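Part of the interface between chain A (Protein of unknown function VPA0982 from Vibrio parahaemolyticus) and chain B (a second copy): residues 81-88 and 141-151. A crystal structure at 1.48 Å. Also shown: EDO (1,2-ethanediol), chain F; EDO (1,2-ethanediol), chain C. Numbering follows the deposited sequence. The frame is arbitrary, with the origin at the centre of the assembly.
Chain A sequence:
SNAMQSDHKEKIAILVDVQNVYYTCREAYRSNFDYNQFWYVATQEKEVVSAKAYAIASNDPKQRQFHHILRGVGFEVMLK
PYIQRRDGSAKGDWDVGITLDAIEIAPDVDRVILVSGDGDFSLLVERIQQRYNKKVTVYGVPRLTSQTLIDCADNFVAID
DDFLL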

ATOM      1  N   PRO A  81       5.401  -4.438  12.006  1.00 14.42           N
ATOM      2  CA  PRO A  81       6.159  -3.615  12.949  1.00 15.06           C
ATOM      3  C   PRO A  81       5.247  -2.659  13.700  1.00 14.90           C
ATOM      4  O   PRO A  81       4.261  -2.176  13.153  1.00 14.76           O
ATOM      5  CB  PRO A  81       7.093  -2.800  12.044  1.00 15.33           C
ATOM      6  CG  PRO A  81       7.112  -3.535  10.718  1.00 17.59           C
ATOM      7  CD  PRO A  81       5.820  -4.232  10.602  1.00 14.56           C
ATOM      8  N   TYR A  82       5.613  -2.378  14.946  1.00 14.49           N
ATOM      9  CA  TYR A  82       4.989  -1.305  15.709  1.00 14.91           C
ATOM     10  C   TYR A  82       4.935   0.003  14.907  1.00 15.31           C
ATOM     11  O   TYR A  82       5.936   0.451  14.333  1.00 14.60           O
ATOM     12  CB  TYR A  82       5.789  -1.064  16.991  1.00 16.36           C
ATOM     13  CG  TYR A  82       5.372   0.201  17.708  1.00 16.85           C
ATOM     14  CD1 TYR A  82       4.135   0.281  18.345  1.00 17.91           C
ATOM     15  CD2 TYR A  82       6.218   1.322  17.742  1.00 17.03           C
ATOM     16  CE1 TYR A  82       3.732   1.453  18.999  1.00 18.89           C
ATOM     17  CE2 TYR A  82       5.829   2.498  18.402  1.00 18.67           C
ATOM     18  CZ  TYR A  82       4.579   2.545  19.019  1.00 18.35           C
ATOM     19  OH  TYR A  82       4.180   3.688  19.690  1.00 21.13           O
ATOM     20  N   ILE A  83       3.772   0.635  14.917  1.00 15.47           N
ATOM     21  CA  ILE A  83       3.629   1.940  14.272  1.00 17.00           C
ATOM     22  C   ILE A  83       2.822   2.819  15.204  1.00 17.52           C
ATOM     23  O   ILE A  83       1.662   2.530  15.477  1.00 18.36           O
ATOM     24  CB  ILE A  83       2.946   1.841  12.872  1.00 17.09           C
ATOM     25  CG1 ILE A  83       3.846   1.069  11.881  1.00 18.62           C
ATOM     26  CG2 ILE A  83       2.643   3.250  12.335  1.00 17.80           C
ATOM     27  CD1 ILE A  83       3.240   0.773  10.534  1.00 20.22           C
ATOM     28  N   GLN A  84       3.459   3.880  15.693  1.00 18.10           N
ATOM     29  CA  GLN A  84       2.805   4.833  16.589  1.00 19.48           C
ATOM     30  C   GLN A  84       1.650   5.529  15.862  1.00 21.17           C
ATOM     31  O   GLN A  84       1.747   5.843  14.682  1.00 20.94           O
ATOM     32  CB  GLN A  84       3.841   5.847  17.075  1.00 18.22           C
ATOM     33  CG  GLN A  84       3.438   6.621  18.321  1.00 18.92           C
ATOM     34  CD  GLN A  84       2.558   7.831  18.022  1.00 19.43           C
ATOM     35  OE1 GLN A  84       2.620   8.436  16.942  1.00 17.83           O
ATOM     36  NE2 GLN A  84       1.722   8.193  18.990  1.00 21.85           N
ATOM     37  N   ARG A  85       0.553   5.775  16.569  1.00 24.36           N
ATOM     38  CA  ARG A  85      -0.630   6.346  15.930  1.00 27.05           C
ATOM     39  C   ARG A  85      -1.119   7.567  16.707  1.00 28.37           C
ATOM     40  O   ARG A  85      -1.312   7.488  17.923  1.00 28.65           O
ATOM     41  CB  ARG A  85      -1.729   5.278  15.848  1.00 28.29           C
ATOM     42  CG  ARG A  85      -2.927   5.641  15.001  1.00 32.72           C
ATOM     43  CD  ARG A  85      -4.198   5.633  15.835  1.00 32.32           C
ATOM     44  NE  ARG A  85      -4.793   4.310  16.033  1.00 47.99           N
ATOM     45  CZ  ARG A  85      -5.807   4.051  16.861  1.00 33.18           C
ATOM     46  NH1 ARG A  85      -6.348   5.018  17.599  1.00 49.75           N
ATOM     47  NH2 ARG A  85      -6.282   2.816  16.959  1.00 51.43           N
ATOM     48  N   ARG A  86      -1.309   8.682  15.996  1.00 29.70           N
ATOM     49  CA  ARG A  86      -1.823   9.926  16.593  1.00 30.91           C
ATOM     50  C   ARG A  86      -3.196  10.314  16.036  1.00 32.61           C
ATOM     51  O   ARG A  86      -3.897  11.129  16.638  1.00 33.02           O
ATOM     52  CB  ARG A  86      -0.840  11.092  16.375  1.00 30.76           C
ATOM     53  CG  ARG A  86       0.357  11.090  17.307  1.00 30.05           C
ATOM     54  CD  ARG A  86       1.145  12.392  17.247  1.00 29.99           C
ATOM     55  NE  ARG A  86       2.259  12.373  18.202  1.00 28.99           N
ATOM     56  CZ  ARG A  86       3.545  12.246  17.880  1.00 28.97           C
ATOM     57  NH1 ARG A  86       3.928  12.162  16.607  1.00 25.69           N
ATOM     58  NH2 ARG A  86       4.465  12.232  18.841  1.00 28.14           N
ATOM     59  N   ASP A  87      -3.579   9.727  14.901  1.00 34.33           N
ATOM     60  CA  ASP A  87      -4.764  10.174  14.146  1.00 35.99           C
ATOM     61  C   ASP A  87      -6.057   9.380  14.393  1.00 37.21           C
ATOM     62  O   ASP A  87      -7.110   9.702  13.820  1.00 37.51           O
ATOM     63  CB  ASP A  87      -4.452  10.209  12.640  1.00 36.25           C
ATOM     64  CG  ASP A  87      -4.003   8.851  12.092  1.00 37.26           C
ATOM     65  OD1 ASP A  87      -4.105   7.836  12.813  1.00 37.33           O
ATOM     66  OD2 ASP A  87      -3.539   8.799  10.930  1.00 39.03           O
ATOM     67  N   GLY A  88      -5.977   8.345  15.228  1.00 38.28           N
ATOM     68  CA  GLY A  88      -7.137   7.497  15.525  1.00 39.49           C
ATOM     69  C   GLY A  88      -7.488   6.477  14.448  1.00 40.35           C
ATOM     70  O   GLY A  88      -8.557   5.859  14.497  1.00 40.84           O
TER
ATOM     71  N   VAL B 141       0.946  16.955   9.481  1.00 14.13           N
ATOM     72  CA  VAL B 141       0.425  17.732  10.613  1.00 15.18           C
ATOM     73  C   VAL B 141       0.967  17.052  11.885  1.00 15.41           C
ATOM     74  O   VAL B 141       0.625  15.903  12.141  1.00 16.04           O
ATOM     75  CB  VAL B 141      -1.104  17.714  10.605  1.00 15.23           C
ATOM     76  CG1 VAL B 141      -1.648  18.334  11.886  1.00 16.94           C
ATOM     77  CG2 VAL B 141      -1.610  18.468   9.387  1.00 15.84           C
ATOM     78  N   PRO B 142       1.851  17.737  12.648  1.00 16.08           N
ATOM     79  CA  PRO B 142       2.543  17.012  13.737  1.00 16.98           C
ATOM     80  C   PRO B 142       1.634  16.277  14.717  1.00 18.04           C
ATOM     81  O   PRO B 142       1.915  15.117  15.044  1.00 18.30           O
ATOM     82  CB  PRO B 142       3.355  18.101  14.433  1.00 17.95           C
ATOM     83  CG  PRO B 142       3.608  19.092  13.366  1.00 16.93           C
ATOM     84  CD  PRO B 142       2.322  19.131  12.547  1.00 16.36           C
ATOM     85  N   ARG B 143       0.542  16.911  15.143  1.00 19.08           N
ATOM     86  CA  ARG B 143      -0.299  16.300  16.179  1.00 21.54           C
ATOM     87  C   ARG B 143      -1.098  15.088  15.654  1.00 19.98           C
ATOM     88  O   ARG B 143      -1.730  14.364  16.419  1.00 21.15           O
ATOM     89  CB  ARG B 143      -1.175  17.362  16.885  1.00 21.52           C
ATOM     90  CG  ARG B 143      -2.311  17.920  16.049  1.00 25.40           C
ATOM     91  CD  ARG B 143      -3.057  19.093  16.737  1.00 25.42           C
ATOM     92  NE  ARG B 143      -2.473  20.411  16.448  1.00 36.32           N
ATOM     93  CZ  ARG B 143      -1.706  21.104  17.291  1.00 29.40           C
ATOM     94  NH1 ARG B 143      -1.233  22.300  16.942  1.00 41.57           N
ATOM     95  NH2 ARG B 143      -1.409  20.612  18.491  1.00 42.29           N
ATOM     96  N   LEU B 144      -1.021  14.835  14.347  1.00 18.34           N
ATOM     97  CA  LEU B 144      -1.760  13.735  13.725  1.00 17.48           C
ATOM     98  C   LEU B 144      -0.873  12.833  12.880  1.00 16.59           C
ATOM     99  O   LEU B 144      -1.379  11.949  12.190  1.00 18.49           O
ATOM    100  CB  LEU B 144      -2.938  14.275  12.900  1.00 17.41           C
ATOM    101  CG  LEU B 144      -4.022  14.975  13.750  1.00 17.78           C
ATOM    102  CD1 LEU B 144      -5.024  15.718  12.875  1.00 19.34           C
ATOM    103  CD2 LEU B 144      -4.736  13.978  14.669  1.00 20.37           C
ATOM    104  N   THR B 145       0.436  13.056  12.964  1.00 15.15           N
ATOM    105  CA  THR B 145       1.420  12.262  12.222  1.00 15.12           C
ATOM    106  C   THR B 145       2.060  11.221  13.121  1.00 14.94           C
ATOM    107  O   THR B 145       2.457  11.508  14.260  1.00 15.03           O
ATOM    108  CB  THR B 145       2.518  13.155  11.625  1.00 14.61           C
ATOM    109  OG1 THR B 145       1.921  14.022  10.657  1.00 14.08           O
ATOM    110  CG2 THR B 145       3.605  12.345  10.920  1.00 15.32           C
ATOM    111  N   SER B 146       2.165  10.002  12.603  1.00 13.98           N
ATOM    112  CA  SER B 146       2.796   8.923  13.346  1.00 13.77           C
ATOM    113  C   SER B 146       4.223   9.241  13.722  1.00 13.75           C
ATOM    114  O   SER B 146       5.006   9.606  12.842  1.00 13.48           O
ATOM    115  CB  SER B 146       2.814   7.699  12.452  1.00 14.14           C
ATOM    116  OG  SER B 146       3.577   6.667  13.028  1.00 16.27           O
ATOM    117  N   GLN B 147       4.599   9.031  14.987  1.00 13.54           N
ATOM    118  CA  GLN B 147       5.985   9.261  15.404  1.00 13.53           C
ATOM    119  C   GLN B 147       6.950   8.304  14.691  1.00 13.30           C
ATOM    120  O   GLN B 147       8.115   8.647  14.431  1.00 14.13           O
ATOM    121  CB  GLN B 147       6.167   9.166  16.940  1.00 14.35           C
ATOM    122  CG  GLN B 147       7.521   9.670  17.403  1.00 17.11           C
ATOM    123  CD  GLN B 147       7.736  11.151  17.094  1.00 18.12           C
ATOM    124  OE1 GLN B 147       6.836  11.974  17.292  1.00 20.64           O
ATOM    125  NE2 GLN B 147       8.924  11.492  16.606  1.00 18.54           N
ATOM    126  N   THR B 148       6.458   7.109  14.362  1.00 13.24           N
ATOM    127  CA  THR B 148       7.296   6.125  13.675  1.00 13.00           C
ATOM    128  C   THR B 148       7.665   6.640  12.292  1.00 13.07           C
ATOM    129  O   THR B 148       8.804   6.496  11.865  1.00 13.54           O
ATOM    130  CB  THR B 148       6.540   4.791  13.574  1.00 13.32           C
ATOM    131  OG1 THR B 148       6.141   4.385  14.902  1.00 15.33           O
ATOM    132  CG2 THR B 148       7.371   3.709  12.926  1.00 14.48           C
ATOM    133  N   LEU B 149       6.698   7.254  11.607  1.00 12.88           N
ATOM    134  CA  LEU B 149       6.960   7.841  10.296  1.00 12.98           C
ATOM    135  C   LEU B 149       7.943   9.008  10.389  1.00 13.47           C
ATOM    136  O   LEU B 149       8.880   9.099   9.584  1.00 13.53           O
ATOM    137  CB  LEU B 149       5.640   8.307   9.664  1.00 12.81           C
ATOM    138  CG  LEU B 149       5.717   8.946   8.267  1.00 12.65           C
ATOM    139  CD1 LEU B 149       6.263   7.959   7.274  1.00 12.93           C
ATOM    140  CD2 LEU B 149       4.349   9.420   7.808  1.00 13.10           C
ATOM    141  N   ILE B 150       7.757   9.876  11.388  1.00 13.69           N
ATOM    142  CA  ILE B 150       8.671  11.009  11.604  1.00 14.60           C
ATOM    143  C   ILE B 150      10.094  10.504  11.829  1.00 14.35           C
ATOM    144  O   ILE B 150      11.043  11.013  11.231  1.00 15.01           O
ATOM    145  CB  ILE B 150       8.199  11.874  12.811  1.00 14.23           C
ATOM    146  CG1 ILE B 150       6.890  12.592  12.457  1.00 14.59           C
ATOM    147  CG2 ILE B 150       9.269  12.903  13.206  1.00 14.93           C
ATOM    148  CD1 ILE B 150       6.229  13.286  13.636  1.00 16.20           C
ATOM    149  N   ASP B 151      10.235   9.458  12.641  1.00 14.45           N
ATOM    150  CA  ASP B 151      11.565   8.946  12.990  1.00 15.69           C
ATOM    151  C   ASP B 151      12.220   8.202  11.825  1.00 15.41           C
ATOM    152  O   ASP B 151      13.441   8.191  11.709  1.00 16.42           O
ATOM    153  CB  ASP B 151      11.449   8.022  14.202  1.00 16.87           C
ATOM    154  CG  ASP B 151      11.131   8.789  15.495  1.00 19.67           C
ATOM    155  OD1 ASP B 151      11.224  10.038  15.506  1.00 20.91           O
ATOM    156  OD2 ASP B 151      10.783   8.140  16.494  1.00 24.31           O
TER
HETATM  157  C1  EDO F 305       0.561   4.920  19.880  1.00 33.32           C
HETATM  158  O1  EDO F 305      -0.214   4.388  18.808  1.00 39.39           O
HETATM  159  C2  EDO F 305       0.964   3.759  20.770  1.00 48.25           C
HETATM  160  O2  EDO F 305       2.301   3.972  21.230  1.00 31.47           O
HETATM  161  C1  EDO C 301       0.627  -1.638  15.706  1.00 21.76           C
HETATM  162  O1  EDO C 301       1.676  -0.868  16.327  1.00 20.78           O
HETATM  163  C2  EDO C 301       1.211  -2.500  14.598  1.00 21.44           C
HETATM  164  O2  EDO C 301       1.715  -1.584  13.632  1.00 22.21           O
HETATM  165  O   HOH W   1      -1.024   9.158  13.339  1.00 25.14           O
HETATM  166  O   HOH W   2      -2.532  10.981   9.798  1.00 21.95           O

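Residues 81-85 of chain A run extended and 86-88 turn away from that conformation; none of the stretch is regular helix or strand. It is laid against the 3-10 turn 142-144 and the first turn of the helix that begins at Gln B147 in chain B. The two stretches together bury 516 Å², and the largest share, 127 Å², belongs to Arg A86. Its CA-to-CB bond points toward chain B, and chi1 to chi3 (m, t, t) carry the guanidinium out along the partner. There, close to the guanidinium plane, lie two acceptors: NH1 donates to Thr B145 O (2.8 Å, 152°), while Gln B147 OE1 receives both NH2 (2.8 Å, 151°) and NH1 (3.0 Å, 142°). The other terminal atom of the same side-chain amide is also held, since Gln B147 NE2 donates to Asp B151 OD1 at 2.9 Å. The aliphatic part of the arginine passes over the turn, with Arg A86 CD 3.6 Å from Pro B142 O.

Thr B148 and Gln A84 anchor the other end. Gln A84 N donates to Thr B148 OG1 at 2.8 Å and 177°, almost perfectly linear, and Gln A84 O accepts from Ser B146 OG at 2.6 Å. The same serine oxygen caps the helix, taking weak bonds from Thr B148 N (3.2 Å) and Leu B149 N (3.5 Å). Gln A84 OE1 accepts from Gln B147 N (2.8 Å, 170°), an amide in the first helical turn, where backbone NH groups lack acceptors from a preceding turn.

Leu B144, which like Thr B148 has 61 Å² covered, has a CA-to-CB bond that points away, yet the end of the side chain comes back, placing Leu B144 CD2 3.6 Å from Arg A86 O and 4.3 Å from Asp A87 CB, the latter a carbon-carbon contact. Here the backbones draw closest, Asp A87 CA lying 4.7 Å from Leu B144 CA. Two waters bridge the junction, both donating to Leu B144 O; one, 3.0 Å from Leu B144 O, accepts from Arg A86 N at 2.7 Å, and the other, 2.8 Å from Leu B144 O, donates to Asp A87 OD2 at 2.7 Å.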